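Local coordinates for protein microbial serine proteinases; subtilisin (Bacillus subtilis, PDB 2GKO) that hydrolyses peptide bonds as a calcium-loaded subtilisin, a serine endopeptidase of cold-adapted type, at residues A[6-11]-A[198-203]; A[50-55]-A[119-124]; A[261-264]-A[268-271]. All coordinates share one frame; numbering follows the deposited sequence.

Contact 1 of 3, residues A[6-11]-A[198-203]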
ATOM      1  N   THR A   6     -11.674  -1.380  14.122  1.00 16.52           N
ATOM      2  CA  THR A   6     -10.776  -2.271  13.403  1.00 16.10           C
ATOM      3  C   THR A   6     -11.585  -3.005  12.352  1.00 15.30           C
ATOM      4  O   THR A   6     -12.237  -4.014  12.608  1.00 14.41           O
ATOM      5  CB  THR A   6     -10.085  -3.235  14.351  1.00 16.60           C
ATOM      6  OG1 THR A   6     -11.077  -3.893  15.159  1.00 17.39           O
ATOM      7  CG2 THR A   6      -9.219  -2.442  15.333  1.00 17.21           C
ATOM      8  N   PRO A   7     -11.599  -2.441  11.153  1.00 13.77           N
ATOM      9  CA  PRO A   7     -12.206  -3.096   9.999  1.00 13.05           C
ATOM     10  C   PRO A   7     -11.723  -4.514   9.738  1.00 11.67           C
ATOM     11  O   PRO A   7     -10.657  -4.927  10.199  1.00 11.21           O
ATOM     12  CB  PRO A   7     -11.767  -2.177   8.861  1.00 12.40           C
ATOM     13  CG  PRO A   7     -11.741  -0.837   9.497  1.00 12.74           C
ATOM     14  CD  PRO A   7     -11.104  -1.092  10.814  1.00 13.29           C
ATOM     15  N   TRP A   8     -12.499  -5.266   8.962  1.00 12.05           N
ATOM     16  CA  TRP A   8     -12.190  -6.686   8.752  1.00 11.98           C
ATOM     17  C   TRP A   8     -10.776  -6.916   8.267  1.00 12.24           C
ATOM     18  O   TRP A   8     -10.080  -7.839   8.693  1.00 11.96           O
ATOM     19  CB  TRP A   8     -13.210  -7.368   7.814  1.00 12.66           C
ATOM     20  CG  TRP A   8     -12.949  -7.188   6.338  1.00 11.16           C
ATOM     21  CD1 TRP A   8     -13.533  -6.267   5.518  1.00 11.33           C
ATOM     22  CD2 TRP A   8     -12.074  -7.966   5.508  1.00 11.19           C
ATOM     23  NE1 TRP A   8     -13.057  -6.411   4.236  1.00  9.60           N
ATOM     24  CE2 TRP A   8     -12.147  -7.435   4.204  1.00 10.42           C
ATOM     25  CE3 TRP A   8     -11.208  -9.047   5.740  1.00 11.22           C
ATOM     26  CZ2 TRP A   8     -11.414  -7.966   3.141  1.00 11.01           C
ATOM     27  CZ3 TRP A   8     -10.471  -9.570   4.691  1.00 12.39           C
ATOM     28  CH2 TRP A   8     -10.582  -9.022   3.395  1.00 13.53           C
ATOM     29  N   GLY A   9     -10.282  -6.047   7.388  1.00 11.57           N
ATOM     30  CA  GLY A   9      -8.943  -6.252   6.873  1.00 11.49           C
ATOM     31  C   GLY A   9      -7.835  -5.978   7.886  1.00 10.90           C
ATOM     32  O   GLY A   9      -6.774  -6.587   7.816  1.00 11.52           O
ATOM     33  N   ILE A  10      -8.096  -5.055   8.814  1.00 11.58           N
ATOM     34  CA  ILE A  10      -7.176  -4.780   9.911  1.00 12.16           C
ATOM     35  C   ILE A  10      -7.132  -6.009  10.823  1.00 12.53           C
ATOM     36  O   ILE A  10      -6.067  -6.497  11.144  1.00 12.43           O
ATOM     37  CB  ILE A  10      -7.571  -3.503  10.680  1.00 12.15           C
ATOM     38  CG1 ILE A  10      -7.499  -2.263   9.757  1.00 13.45           C
ATOM     39  CG2 ILE A  10      -6.696  -3.294  11.884  1.00 12.95           C
ATOM     40  CD1 ILE A  10      -6.200  -2.081   9.000  1.00 12.90           C
ATOM     41  N   LYS A  11      -8.300  -6.502  11.213  1.00 12.93           N
ATOM     42  CA  LYS A  11      -8.385  -7.714  12.021  1.00 13.54           C
ATOM     43  C   LYS A  11      -7.737  -8.871  11.291  1.00 13.69           C
ATOM     44  O   LYS A  11      -7.023  -9.665  11.883  1.00 14.87           O
ATOM     45  CB  LYS A  11      -9.829  -8.047  12.381  1.00 13.08           C
ATOM     46  CG  LYS A  11     -10.484  -7.061  13.319  1.00 14.48           C
ATOM     47  CD  LYS A  11     -11.824  -7.633  13.834  1.00 16.90           C
ATOM     48  CE  LYS A  11     -12.453  -6.798  14.931  1.00 17.41           C
ATOM     49  NZ  LYS A  11     -13.249  -5.664  14.413  1.00 19.39           N
ATOM     50  N   GLY A 198      -9.760 -22.941   3.001  1.00 19.67           N
ATOM     51  CA  GLY A 198      -9.081 -22.671   4.257  1.00 19.57           C
ATOM     52  C   GLY A 198      -8.414 -21.316   4.394  1.00 19.01           C
ATOM     53  O   GLY A 198      -7.890 -20.981   5.454  1.00 19.53           O
ATOM     54  N   THR A 199      -8.437 -20.518   3.334  1.00 18.71           N
ATOM     55  CA  THR A 199      -7.726 -19.242   3.347  1.00 17.40           C
ATOM     56  C   THR A 199      -8.650 -18.155   2.865  1.00 16.64           C
ATOM     57  O   THR A 199      -9.697 -18.423   2.279  1.00 15.94           O
ATOM     58  CB  THR A 199      -6.441 -19.269   2.440  1.00 17.72           C
ATOM     59  OG1 THR A 199      -6.808 -19.189   1.052  1.00 17.14           O
ATOM     60  CG2 THR A 199      -5.647 -20.591   2.549  1.00 17.76           C
ATOM     61  N   TYR A 200      -8.257 -16.908   3.095  1.00 15.91           N
ATOM     62  CA  TYR A 200      -8.910 -15.805   2.413  1.00 14.48           C
ATOM     63  C   TYR A 200      -8.797 -16.001   0.900  1.00 14.19           C
ATOM     64  O   TYR A 200      -7.848 -16.610   0.396  1.00 13.73           O
ATOM     65  CB  TYR A 200      -8.288 -14.477   2.841  1.00 14.45           C
ATOM     66  CG  TYR A 200      -8.723 -14.077   4.224  1.00 12.41           C
ATOM     67  CD1 TYR A 200      -9.985 -13.561   4.443  1.00 13.02           C
ATOM     68  CD2 TYR A 200      -7.882 -14.249   5.313  1.00 13.53           C
ATOM     69  CE1 TYR A 200     -10.396 -13.192   5.700  1.00 13.92           C
ATOM     70  CE2 TYR A 200      -8.290 -13.887   6.578  1.00 13.95           C
ATOM     71  CZ  TYR A 200      -9.536 -13.370   6.775  1.00 14.09           C
ATOM     72  OH  TYR A 200      -9.960 -13.005   8.042  1.00 15.68           O
ATOM     73  N   ARG A 201      -9.771 -15.450   0.181  1.00 13.40           N
ATOM     74  CA  ARG A 201      -9.881 -15.654  -1.256  1.00 13.09           C
ATOM     75  C   ARG A 201      -9.435 -14.372  -1.971  1.00 12.12           C
ATOM     76  O   ARG A 201      -9.773 -13.284  -1.540  1.00 12.36           O
ATOM     77  CB  ARG A 201     -11.322 -15.968  -1.604  1.00 13.29           C
ATOM     78  CG  ARG A 201     -11.585 -16.240  -3.063  1.00 13.88           C
ATOM     79  CD  ARG A 201     -13.006 -16.617  -3.340  1.00 15.64           C
ATOM     80  NE  ARG A 201     -13.201 -17.046  -4.725  1.00 16.13           N
ATOM     81  CZ  ARG A 201     -13.434 -16.242  -5.754  1.00 17.13           C
ATOM     82  NH1 ARG A 201     -13.524 -14.923  -5.608  1.00 16.63           N
ATOM     83  NH2 ARG A 201     -13.552 -16.776  -6.955  1.00 17.21           N
ATOM     84  N   VAL A 202      -8.689 -14.530  -3.057  1.00 11.31           N
ATOM     85  CA  VAL A 202      -8.331 -13.393  -3.910  1.00 10.86           C
ATOM     86  C   VAL A 202      -9.596 -12.941  -4.627  1.00 11.13           C
ATOM     87  O   VAL A 202     -10.325 -13.759  -5.182  1.00 11.75           O
ATOM     88  CB  VAL A 202      -7.274 -13.746  -4.964  1.00 11.04           C
ATOM     89  CG1 VAL A 202      -6.910 -12.496  -5.781  1.00 11.01           C
ATOM     90  CG2 VAL A 202      -6.011 -14.327  -4.313  1.00 12.47           C
ATOM     91  N   ALA A 203      -9.832 -11.627  -4.642  1.00 10.03           N
ATOM     92  CA  ALA A 203     -10.956 -11.079  -5.362  1.00  9.61           C
ATOM     93  C   ALA A 203     -10.768 -11.248  -6.867  1.00  9.93           C
ATOM     94  O   ALA A 203      -9.681 -11.093  -7.370  1.00 10.05           O
ATOM     95  CB  ALA A 203     -11.152  -9.619  -4.971  1.00  9.20           C
TER
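Two pieces far apart in the subtilisin chain meet here at the surface: Trp8, the first residue of the N-terminal helix 8-14, and Tyr200, on strand 199-202, which runs antiparallel to strand 186-192 on the main sheet. The contact is purely apolar and narrow. Trp8 uses the outer corner of its six-membered ring, with CZ3 lying 3.8 Å from Tyr200 CE1; the same CZ3 is 4.0 Å from Tyr200 CD1. The ring centroids are 5.8 Å apart and the planes are inclined by 34°, so the rings meet obliquely, and the two side chains run antiparallel alongside one another. Tyr200 reaches across because its CG stands anti to its own carbonyl carbon (chi1 -75°), which carries the phenol ring off the strand to meet the indole; Leu191 of strand 186-192 also touches it. No hydrogen bond joins the two segments. The indole is held from another direction, as its NE1 donates to the backbone O of Ala231, with a weak second bond to Ala232 O, which probably helps fix the rotation of the ring that carries CZ3. Behind Trp8, Pro7 occupies the N-cap position, and its carbonyl O receives the amide N of Lys11 at 3.0 Å. The Lys11 side chain folds back over this start of the helix: NZ lies 2.6 Å from Thr6 O, in the carbonyl plane, and also bonds Thr6 OG1, which is linked in turn to Leu19 O. On the strand side, the hydroxyl of Thr199 also takes part in a bond with Leu288 N, and its OG1 gives a hydrogen bond of 2.9 Å to Tyr200 O, coming from above the plane of that carbonyl.

Contact 2 of 3, residues A[50-55]-A[119-124]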
ATOM      1  N   GLN A  50       4.638  15.255   6.515  1.00 11.00           N
ATOM      2  CA  GLN A  50       4.834  15.976   5.266  1.00 10.35           C
ATOM      3  C   GLN A  50       3.549  16.045   4.471  1.00 10.10           C
ATOM      4  O   GLN A  50       2.690  15.157   4.575  1.00  9.09           O
ATOM      5  CB  GLN A  50       5.933  15.333   4.411  1.00 10.41           C
ATOM      6  CG  GLN A  50       7.294  15.367   5.120  1.00 11.45           C
ATOM      7  CD  GLN A  50       8.478  15.149   4.188  1.00 11.74           C
ATOM      8  OE1 GLN A  50       9.628  15.003   4.661  1.00 16.19           O
ATOM      9  NE2 GLN A  50       8.221  15.101   2.900  1.00  9.05           N
ATOM     10  N   CYS A  51       3.401  17.115   3.716  1.00 10.30           N
ATOM     11  CA  CYS A  51       2.201  17.390   2.949  1.00 10.56           C
ATOM     12  C   CYS A  51       2.647  18.253   1.770  1.00 10.80           C
ATOM     13  O   CYS A  51       2.934  19.428   1.945  1.00 10.36           O
ATOM     14  CB  CYS A  51       1.166  18.102   3.823  1.00 10.52           C
ATOM     15  SG  CYS A  51      -0.273  18.765   3.004  1.00 10.62           S
ATOM     16  N   LYS A  52       2.787  17.620   0.601  1.00 11.04           N
ATOM     17  CA  LYS A  52       3.406  18.234  -0.572  1.00 11.55           C
ATOM     18  C   LYS A  52       2.573  17.901  -1.795  1.00 11.51           C
ATOM     19  O   LYS A  52       2.026  16.796  -1.913  1.00 10.44           O
ATOM     20  CB  LYS A  52       4.838  17.741  -0.743  1.00 11.26           C
ATOM     21  CG  LYS A  52       5.757  18.139   0.421  1.00 12.14           C
ATOM     22  CD  LYS A  52       7.141  17.559   0.304  1.00 12.19           C
ATOM     23  CE  LYS A  52       8.083  18.128   1.389  1.00 10.82           C
ATOM     24  NZ  LYS A  52       9.364  17.410   1.493  1.00 10.95           N
ATOM     25  N   ASP A  53       2.427  18.879  -2.683  1.00 11.71           N
ATOM     26  CA  ASP A  53       1.581  18.749  -3.860  1.00 11.89           C
ATOM     27  C   ASP A  53       2.434  18.824  -5.127  1.00 12.42           C
ATOM     28  O   ASP A  53       2.939  19.893  -5.467  1.00 12.79           O
ATOM     29  CB  ASP A  53       0.529  19.839  -3.853  1.00 12.14           C
ATOM     30  CG  ASP A  53      -0.513  19.683  -4.938  1.00 11.92           C
ATOM     31  OD1 ASP A  53      -0.409  18.810  -5.815  1.00 11.46           O
ATOM     32  OD2 ASP A  53      -1.526  20.406  -4.957  1.00 14.05           O
ATOM     33  N   PHE A  54       2.549  17.701  -5.817  1.00 12.45           N
ATOM     34  CA  PHE A  54       3.338  17.577  -7.043  1.00 13.21           C
ATOM     35  C   PHE A  54       2.532  17.840  -8.308  1.00 14.45           C
ATOM     36  O   PHE A  54       3.088  17.755  -9.419  1.00 14.00           O
ATOM     37  CB  PHE A  54       3.988  16.201  -7.087  1.00 12.21           C
ATOM     38  CG  PHE A  54       5.027  16.013  -6.036  1.00 12.69           C
ATOM     39  CD1 PHE A  54       6.370  16.233  -6.319  1.00 14.23           C
ATOM     40  CD2 PHE A  54       4.671  15.671  -4.736  1.00 13.58           C
ATOM     41  CE1 PHE A  54       7.317  16.076  -5.353  1.00 13.47           C
ATOM     42  CE2 PHE A  54       5.627  15.503  -3.777  1.00 13.52           C
ATOM     43  CZ  PHE A  54       6.947  15.717  -4.071  1.00 14.50           C
ATOM     44  N   THR A  55       1.272  18.247  -8.159  1.00 15.97           N
ATOM     45  CA  THR A  55       0.391  18.498  -9.300  1.00 17.98           C
ATOM     46  C   THR A  55       0.250  19.973  -9.646  1.00 21.37           C
ATOM     47  O   THR A  55      -0.381  20.300 -10.640  1.00 23.66           O
ATOM     48  CB  THR A  55      -1.004  17.901  -9.054  1.00 17.25           C
ATOM     49  OG1 THR A  55      -1.737  18.681  -8.084  1.00 14.96           O
ATOM     50  CG2 THR A  55      -0.901  16.494  -8.524  1.00 15.48           C
ATOM     51  N   ILE A 119       8.181  10.305  -6.436  1.00  9.95           N
ATOM     52  CA  ILE A 119       8.950   9.123  -6.087  1.00 10.85           C
ATOM     53  C   ILE A 119      10.395   9.539  -5.841  1.00 10.95           C
ATOM     54  O   ILE A 119      10.992   9.166  -4.854  1.00 11.79           O
ATOM     55  CB  ILE A 119       8.886   8.050  -7.200  1.00 10.02           C
ATOM     56  CG1 ILE A 119       7.455   7.510  -7.365  1.00 10.76           C
ATOM     57  CG2 ILE A 119       9.809   6.892  -6.862  1.00 12.05           C
ATOM     58  CD1 ILE A 119       7.284   6.761  -8.642  1.00 10.21           C
ATOM     59  N   ARG A 120      10.963  10.304  -6.773  1.00 11.98           N
ATOM     60  CA  ARG A 120      12.329  10.763  -6.592  1.00 12.22           C
ATOM     61  C   ARG A 120      12.483  11.601  -5.333  1.00 11.66           C
ATOM     62  O   ARG A 120      13.461  11.444  -4.626  1.00 12.25           O
ATOM     63  CB  ARG A 120      12.814  11.545  -7.808  1.00 11.84           C
ATOM     64  CG  ARG A 120      12.954  10.689  -9.068  1.00 14.74           C
ATOM     65  CD  ARG A 120      13.398  11.476 -10.266  1.00 17.70           C
ATOM     66  NE  ARG A 120      14.631  12.175  -9.944  1.00 22.17           N
ATOM     67  CZ  ARG A 120      15.859  11.669 -10.093  1.00 23.85           C
ATOM     68  NH1 ARG A 120      16.903  12.408  -9.729  1.00 21.29           N
ATOM     69  NH2 ARG A 120      16.050  10.440 -10.606  1.00 22.96           N
ATOM     70  N   HIS A 121      11.536  12.491  -5.077  1.00 11.93           N
ATOM     71  CA  HIS A 121      11.596  13.348  -3.902  1.00 12.08           C
ATOM     72  C   HIS A 121      11.590  12.541  -2.605  1.00 12.09           C
ATOM     73  O   HIS A 121      12.343  12.832  -1.680  1.00 12.25           O
ATOM     74  CB  HIS A 121      10.479  14.389  -3.909  1.00 12.34           C
ATOM     75  CG  HIS A 121      10.587  15.374  -2.785  1.00 14.26           C
ATOM     76  ND1 HIS A 121      11.675  16.215  -2.638  1.00 16.61           N
ATOM     77  CD2 HIS A 121       9.792  15.598  -1.710  1.00 13.76           C
ATOM     78  CE1 HIS A 121      11.517  16.946  -1.545  1.00 17.20           C
ATOM     79  NE2 HIS A 121      10.383  16.592  -0.967  1.00 15.24           N
ATOM     80  N   ALA A 122      10.776  11.492  -2.555  1.00 11.52           N
ATOM     81  CA  ALA A 122      10.719  10.625  -1.396  1.00 12.11           C
ATOM     82  C   ALA A 122      12.085   9.984  -1.169  1.00 12.23           C
ATOM     83  O   ALA A 122      12.561   9.912  -0.056  1.00 12.51           O
ATOM     84  CB  ALA A 122       9.651   9.559  -1.578  1.00 12.30           C
ATOM     85  N   GLY A 123      12.719   9.517  -2.246  1.00 12.96           N
ATOM     86  CA  GLY A 123      14.067   8.968  -2.150  1.00 13.37           C
ATOM     87  C   GLY A 123      15.077   9.999  -1.669  1.00 13.18           C
ATOM     88  O   GLY A 123      15.921   9.677  -0.826  1.00 13.27           O
ATOM     89  N   ASP A 124      14.978  11.219  -2.175  1.00 13.95           N
ATOM     90  CA  ASP A 124      15.899  12.293  -1.807  1.00 13.68           C
ATOM     91  C   ASP A 124      15.730  12.660  -0.341  1.00 14.37           C
ATOM     92  O   ASP A 124      16.713  12.974   0.344  1.00 14.96           O
ATOM     93  CB  ASP A 124      15.692  13.515  -2.697  1.00 13.88           C
ATOM     94  CG  ASP A 124      16.183  13.287  -4.107  1.00 14.68           C
ATOM     95  OD1 ASP A 124      15.732  14.015  -4.998  1.00 19.24           O
ATOM     96  OD2 ASP A 124      17.016  12.401  -4.395  1.00 16.32           O
TER
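Lys52 and His121 form the polar centre of a strand-to-helix contact in the parallel alpha/beta core of the subtilisin fold, where strand 48-53 faces helix 112-129. Lys52 NZ donates to His121 NE2 over 2.8 Å and approaches at the edge of the imidazole, within 5° of its plane. The lysine chain is extended beyond CG and crosses the histidine at about a right angle, and Lys52 CD also lies 3.6 Å from His121 NE2. Phe54 supplies the apolar half of the grip: its CZ meets His121 CD2 at 3.7 Å and His121 CB at 3.8 Å, and the histidine lies at the edge of the phenyl ring, the two planes turned 54° apart. With CG anti to the backbone N (chi1 -174°), His121 sends its ring off the helix and in between Lys52 and Phe54. A lysine ammonium so close to NE2 would be expected to disfavour a positive charge on this imidazole. Were this histidine an alanine, Lys52 NZ would probably lose its acceptor and a gap would be likely to open beside Phe54 CZ. Farther out, Phe60 meets the rings of both Phe54 and His121, while Tyr101 of the adjoining strand 97-102 touches Phe54 and the Lys52 side chain. On its other flank the helix packs Ile119 against Ala151, Val152 and Ala155 of helix 146-157. Cys51 on the strand forms a disulfide with Cys65. Just past the strand, an Asx turn steers the chain through Phe54: Asp53 OD1 accepts Thr55 N at 2.9 Å from above the carboxylate plane, and takes the Thr55 OG1 hydroxyl at 2.6 Å on its syn lone pair.

Contact 3 of 3, residues A[261-264]-A[268-271]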
ATOM      1  N   LYS A 261       5.363  -1.343  10.254  1.00 13.19           N
ATOM      2  CA  LYS A 261       5.302  -2.007  11.552  1.00 13.63           C
ATOM      3  C   LYS A 261       6.515  -2.931  11.727  1.00 14.42           C
ATOM      4  O   LYS A 261       7.139  -2.971  12.815  1.00 15.91           O
ATOM      5  CB  LYS A 261       3.993  -2.803  11.641  1.00 13.56           C
ATOM      6  CG  LYS A 261       3.664  -3.364  13.002  1.00 14.51           C
ATOM      7  CD  LYS A 261       2.261  -3.954  13.028  1.00 15.17           C
ATOM      8  CE  LYS A 261       2.022  -4.784  14.297  1.00 16.13           C
ATOM      9  NZ  LYS A 261       1.989  -3.961  15.526  1.00 15.44           N
ATOM     10  N   ILE A 262       6.852  -3.678  10.674  1.00 13.74           N
ATOM     11  CA  ILE A 262       8.020  -4.541  10.688  1.00 14.39           C
ATOM     12  C   ILE A 262       9.296  -3.704  10.807  1.00 14.64           C
ATOM     13  O   ILE A 262      10.154  -3.962  11.656  1.00 14.65           O
ATOM     14  CB  ILE A 262       8.053  -5.416   9.406  1.00 14.07           C
ATOM     15  CG1 ILE A 262       6.920  -6.437   9.438  1.00 14.62           C
ATOM     16  CG2 ILE A 262       9.390  -6.129   9.236  1.00 15.31           C
ATOM     17  CD1 ILE A 262       6.669  -7.102   8.097  1.00 14.78           C
ATOM     18  N   TRP A 263       9.406  -2.668   9.976  1.00 14.38           N
ATOM     19  CA  TRP A 263      10.623  -1.874   9.893  1.00 14.94           C
ATOM     20  C   TRP A 263      10.943  -1.190  11.218  1.00 15.20           C
ATOM     21  O   TRP A 263      12.111  -1.081  11.583  1.00 16.02           O
ATOM     22  CB  TRP A 263      10.531  -0.828   8.764  1.00 14.79           C
ATOM     23  CG  TRP A 263      11.821  -0.564   8.050  1.00 14.80           C
ATOM     24  CD1 TRP A 263      13.099  -0.843   8.485  1.00 14.65           C
ATOM     25  CD2 TRP A 263      11.968   0.013   6.747  1.00 13.77           C
ATOM     26  NE1 TRP A 263      14.010  -0.494   7.524  1.00 15.18           N
ATOM     27  CE2 TRP A 263      13.342   0.031   6.441  1.00 14.38           C
ATOM     28  CE3 TRP A 263      11.067   0.489   5.790  1.00 12.69           C
ATOM     29  CZ2 TRP A 263      13.830   0.530   5.234  1.00 15.66           C
ATOM     30  CZ3 TRP A 263      11.546   0.971   4.601  1.00 14.71           C
ATOM     31  CH2 TRP A 263      12.910   1.002   4.333  1.00 14.26           C
ATOM     32  N   ALA A 264       9.907  -0.745  11.925  1.00 15.85           N
ATOM     33  CA  ALA A 264      10.056   0.016  13.163  1.00 16.76           C
ATOM     34  C   ALA A 264      10.711  -0.832  14.245  1.00 17.68           C
ATOM     35  O   ALA A 264      11.376  -0.307  15.141  1.00 18.05           O
ATOM     36  CB  ALA A 264       8.722   0.513  13.625  1.00 16.72           C
ATOM     37  N   ALA A 268      17.359  -0.361  11.449  1.00 23.10           N
ATOM     38  CA  ALA A 268      18.572  -0.323  10.648  1.00 23.11           C
ATOM     39  C   ALA A 268      18.553  -1.314   9.475  1.00 22.61           C
ATOM     40  O   ALA A 268      19.465  -1.302   8.647  1.00 23.32           O
ATOM     41  CB  ALA A 268      19.779  -0.588  11.523  1.00 23.56           C
ATOM     42  N   ALA A 269      17.528  -2.169   9.413  1.00 21.63           N
ATOM     43  CA  ALA A 269      17.281  -3.021   8.241  1.00 20.31           C
ATOM     44  C   ALA A 269      17.156  -2.183   6.962  1.00 19.20           C
ATOM     45  O   ALA A 269      16.763  -1.030   7.020  1.00 18.77           O
ATOM     46  CB  ALA A 269      16.023  -3.854   8.455  1.00 20.18           C
ATOM     47  N   SER A 270      17.515  -2.767   5.820  1.00 18.00           N
ATOM     48  CA  SER A 270      17.374  -2.123   4.518  1.00 17.40           C
ATOM     49  C   SER A 270      15.982  -2.391   3.977  1.00 16.55           C
ATOM     50  O   SER A 270      15.275  -3.250   4.493  1.00 15.77           O
ATOM     51  CB  SER A 270      18.356  -2.701   3.514  1.00 17.69           C
ATOM     52  OG  SER A 270      18.069  -4.078   3.305  1.00 16.52           O
ATOM     53  N   ASN A 271      15.601  -1.664   2.933  1.00 16.09           N
ATOM     54  CA  ASN A 271      14.380  -1.984   2.194  1.00 15.57           C
ATOM     55  C   ASN A 271      14.347  -3.440   1.737  1.00 15.23           C
ATOM     56  O   ASN A 271      13.309  -4.090   1.767  1.00 15.40           O
ATOM     57  CB  ASN A 271      14.148  -1.051   0.989  1.00 15.26           C
ATOM     58  CG  ASN A 271      15.354  -0.918   0.050  1.00 15.19           C
ATOM     59  OD1 ASN A 271      16.503  -1.269   0.386  1.00 15.77           O
ATOM     60  ND2 ASN A 271      15.100  -0.367  -1.139  1.00 14.59           N
TER
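Trp263 points the NE1 edge of its indole at the loop that follows its own helix, the short connection between helices 248-265 and 271-283. The tight part lies along the nitrogen-bearing side of the ring. Trp263 NE1 donates to Ala269 O at 2.8 Å with an N-H...O angle of 157°; the oxygen sits at the ring edge, close to the indole plane, although the donor stands well above the plane of the carbonyl. The same oxygen has a weak second bond from Lys132 NZ. Beside this bond, Ala269 CB lies 4.0 Å from Trp263 NE1, and farther round the ring Trp263 CZ2 comes within 3.6 Å of Asn271 N and Trp263 CH2 within 4.1 Å of Asn271 CB. The tryptophan chi1 is -145°, off a staggered value, which suggests some torsional strain in bringing NE1 to the carbonyl. The outer side of the turn is looser. Ala268 is exposed and its methyl points away from the helix; the CB of Ser270 points away too, and its OG instead caps Asp273 N at the start of the next helix. Asn271 turns its amide away from the indole, giving ND2 to Val160 O and Tyr156 O. The indole is thus wedged between elements of the core: it touches Val274 of helix 271-283, Leu161 of strand 161-165 and Ile28 just before strand 29-34, while its neighbour Ile262 packs on Glu277, Leu278 and Arg281 of helix 271-283.

In the fold
Contacts 1 and 2 lie on opposite sides of the chain's centre, about 31 Å apart between centres, yet both reach the same large sheet; along the chain, contact 2 is nested within the loop that contact 1 closes. Contact 3 follows both in sequence, its centre about 24 Å from that of contact 1 and about 21 Å from that of contact 2. Its helix 248-265 leads back to the pocket: it begins with Thr248, Ser249 and Met250, which line the phenylmethanesulfonic acid site. The Trp8 side chain of contact 1 is about 14 Å from that ligand. Calcium lies about 7 Å from the side chain of Phe54 in contact 2.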